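Local coordinates for histidine-containing phosphotransfer protein 2 (PDB 1YVI), which relays phosphoryl groups from cytokinin sensor histidine kinases to response regulators in the multistep His-to-Asp phosphorelay of rice, at residues 57-61 and 78-82. Numbering follows the deposited sequence.
Sequences IINEI and YVHQL
One face of the Tyr78 ring is taken by the CB of Glu60, a CH-pi contact offset toward the rim, with CB 4.0 Å from the ring centroid and 21° off its normal. The Glu60 chain bends at chi2 (-79°), and its carboxylate plane lies nearly parallel to that of the ring. Ile57 CG2 approaches the ring obliquely, 3.9 Å from Tyr78 CD1, while Ile61 CG1 runs alongside in the opposite direction to meet Tyr78 CB at 3.5 Å. Ile57 CG1 lies anti to the carbonyl carbon (chi1 -71°), which leaves CG2 to sit between the ring and Leu82 CB, 4.1 Å from the latter; Ile57 CD1 lies beside Gln81 NE2. Deeper in, Ile61 CD1 meets Val79 CG2 at 3.7 Å, and Ile58 CG1 reaches Leu82 CD2. Replacing Tyr78 with an alanine would probably strip the cover from Glu60 CB and leave a gap beside Ile57 CG2. On the inner side, Phe101 packs on Val79, and Val120 on both Ile58 and Leu82. Such antiparallel apolar packing, with local axes 9.9 Å apart, belongs to the four-helix bundle of HPt domains, whose predicted phosphoacceptor here, His80, is exposed on helix 72-89.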
loop_
_atom_site.group_PDB
_atom_site.type_symbol
_atom_site.label_atom_id
_atom_site.label_comp_id
_atom_site.label_asym_id
_atom_site.label_seq_id
_atom_site.Cartn_x
_atom_site.Cartn_y
_atom_site.Cartn_z
ATOM N N ILE A 57 1.930 9.022 -5.296
ATOM C CA ILE A 57 2.190 8.431 -6.608
ATOM C C ILE A 57 0.899 8.174 -7.397
ATOM O O ILE A 57 0.874 8.321 -8.606
ATOM C CB ILE A 57 2.980 7.081 -6.456
ATOM C CG1 ILE A 57 4.411 7.337 -6.007
ATOM C CG2 ILE A 57 3.045 6.292 -7.810
ATOM C CD1 ILE A 57 5.029 6.131 -5.274
ATOM N N ILE A 58 -0.110 7.633 -6.734
ATOM C CA ILE A 58 -1.421 7.427 -7.393
ATOM C C ILE A 58 -1.876 8.766 -8.002
ATOM O O ILE A 58 -2.285 8.835 -9.170
ATOM C CB ILE A 58 -2.472 6.906 -6.384
ATOM C CG1 ILE A 58 -2.124 5.439 -6.024
ATOM C CG2 ILE A 58 -3.934 7.120 -6.941
ATOM C CD1 ILE A 58 -2.899 4.818 -4.884
ATOM N N ASN A 59 -1.763 9.847 -7.224
ATOM C CA ASN A 59 -2.179 11.167 -7.728
ATOM C C ASN A 59 -1.306 11.641 -8.858
ATOM O O ASN A 59 -1.821 12.240 -9.797
ATOM C CB ASN A 59 -2.173 12.198 -6.621
ATOM C CG ASN A 59 -3.239 11.928 -5.579
ATOM O OD1 ASN A 59 -4.267 11.334 -5.871
ATOM N ND2 ASN A 59 -3.004 12.412 -4.351
ATOM N N GLU A 60 0.001 11.348 -8.836
ATOM C CA GLU A 60 0.866 11.718 -9.990
ATOM C C GLU A 60 0.510 10.947 -11.263
ATOM O O GLU A 60 0.578 11.490 -12.376
ATOM C CB GLU A 60 2.382 11.503 -9.723
ATOM C CG GLU A 60 2.939 12.267 -8.555
ATOM C CD GLU A 60 3.233 13.743 -8.814
ATOM O OE1 GLU A 60 2.908 14.259 -9.915
ATOM O OE2 GLU A 60 3.803 14.389 -7.886
ATOM N N ILE A 61 0.263 9.655 -11.118
ATOM C CA ILE A 61 -0.214 8.870 -12.252
ATOM C C ILE A 61 -1.543 9.428 -12.813
ATOM O O ILE A 61 -1.657 9.622 -14.032
ATOM C CB ILE A 61 -0.414 7.407 -11.868
ATOM C CG1 ILE A 61 0.978 6.756 -11.555
ATOM C CG2 ILE A 61 -0.994 6.592 -13.071
ATOM C CD1 ILE A 61 0.832 5.418 -10.743
ATOM N N TYR A 78 6.238 5.311 -12.832
ATOM C CA TYR A 78 5.541 5.536 -11.540
ATOM C C TYR A 78 4.888 4.284 -10.981
ATOM O O TYR A 78 4.939 4.019 -9.776
ATOM C CB TYR A 78 4.442 6.583 -11.641
ATOM C CG TYR A 78 4.942 7.987 -11.403
ATOM C CD1 TYR A 78 5.424 8.386 -10.163
ATOM C CD2 TYR A 78 4.858 8.922 -12.389
ATOM C CE1 TYR A 78 5.846 9.714 -9.947
ATOM C CE2 TYR A 78 5.286 10.227 -12.194
ATOM C CZ TYR A 78 5.748 10.621 -10.964
ATOM O OH TYR A 78 6.208 11.899 -10.858
ATOM N N VAL A 79 4.231 3.528 -11.854
ATOM C CA VAL A 79 3.651 2.238 -11.448
ATOM C C VAL A 79 4.762 1.303 -10.905
ATOM O O VAL A 79 4.581 0.580 -9.950
ATOM C CB VAL A 79 2.847 1.619 -12.672
ATOM C CG1 VAL A 79 2.488 0.152 -12.428
ATOM C CG2 VAL A 79 1.584 2.526 -12.905
ATOM N N HIS A 80 5.923 1.323 -11.541
ATOM C CA HIS A 80 7.017 0.473 -11.123
ATOM C C HIS A 80 7.477 0.902 -9.727
ATOM O O HIS A 80 7.776 0.078 -8.891
ATOM C CB HIS A 80 8.184 0.637 -12.129
ATOM C CG HIS A 80 9.381 -0.221 -11.825
ATOM N ND1 HIS A 80 10.513 0.272 -11.194
ATOM C CD2 HIS A 80 9.616 -1.543 -12.051
ATOM C CE1 HIS A 80 11.381 -0.716 -11.015
ATOM N NE2 HIS A 80 10.874 -1.821 -11.552
ATOM N N GLN A 81 7.541 2.209 -9.485
ATOM C CA GLN A 81 7.875 2.705 -8.137
ATOM C C GLN A 81 6.864 2.207 -7.118
ATOM O O GLN A 81 7.261 1.837 -6.025
ATOM C CB GLN A 81 7.815 4.223 -8.054
ATOM C CG GLN A 81 8.903 4.917 -8.659
ATOM C CD GLN A 81 9.075 6.328 -8.066
ATOM O OE1 GLN A 81 10.175 6.874 -8.105
ATOM N NE2 GLN A 81 7.999 6.921 -7.556
ATOM N N LEU A 82 5.568 2.320 -7.430
ATOM C CA LEU A 82 4.534 1.928 -6.465
ATOM C C LEU A 82 4.626 0.411 -6.226
ATOM O O LEU A 82 4.405 -0.039 -5.137
ATOM C CB LEU A 82 3.130 2.292 -6.973
ATOM C CG LEU A 82 1.949 1.963 -6.063
ATOM C CD1 LEU A 82 2.150 2.546 -4.661
ATOM C CD2 LEU A 82 0.663 2.496 -6.705
#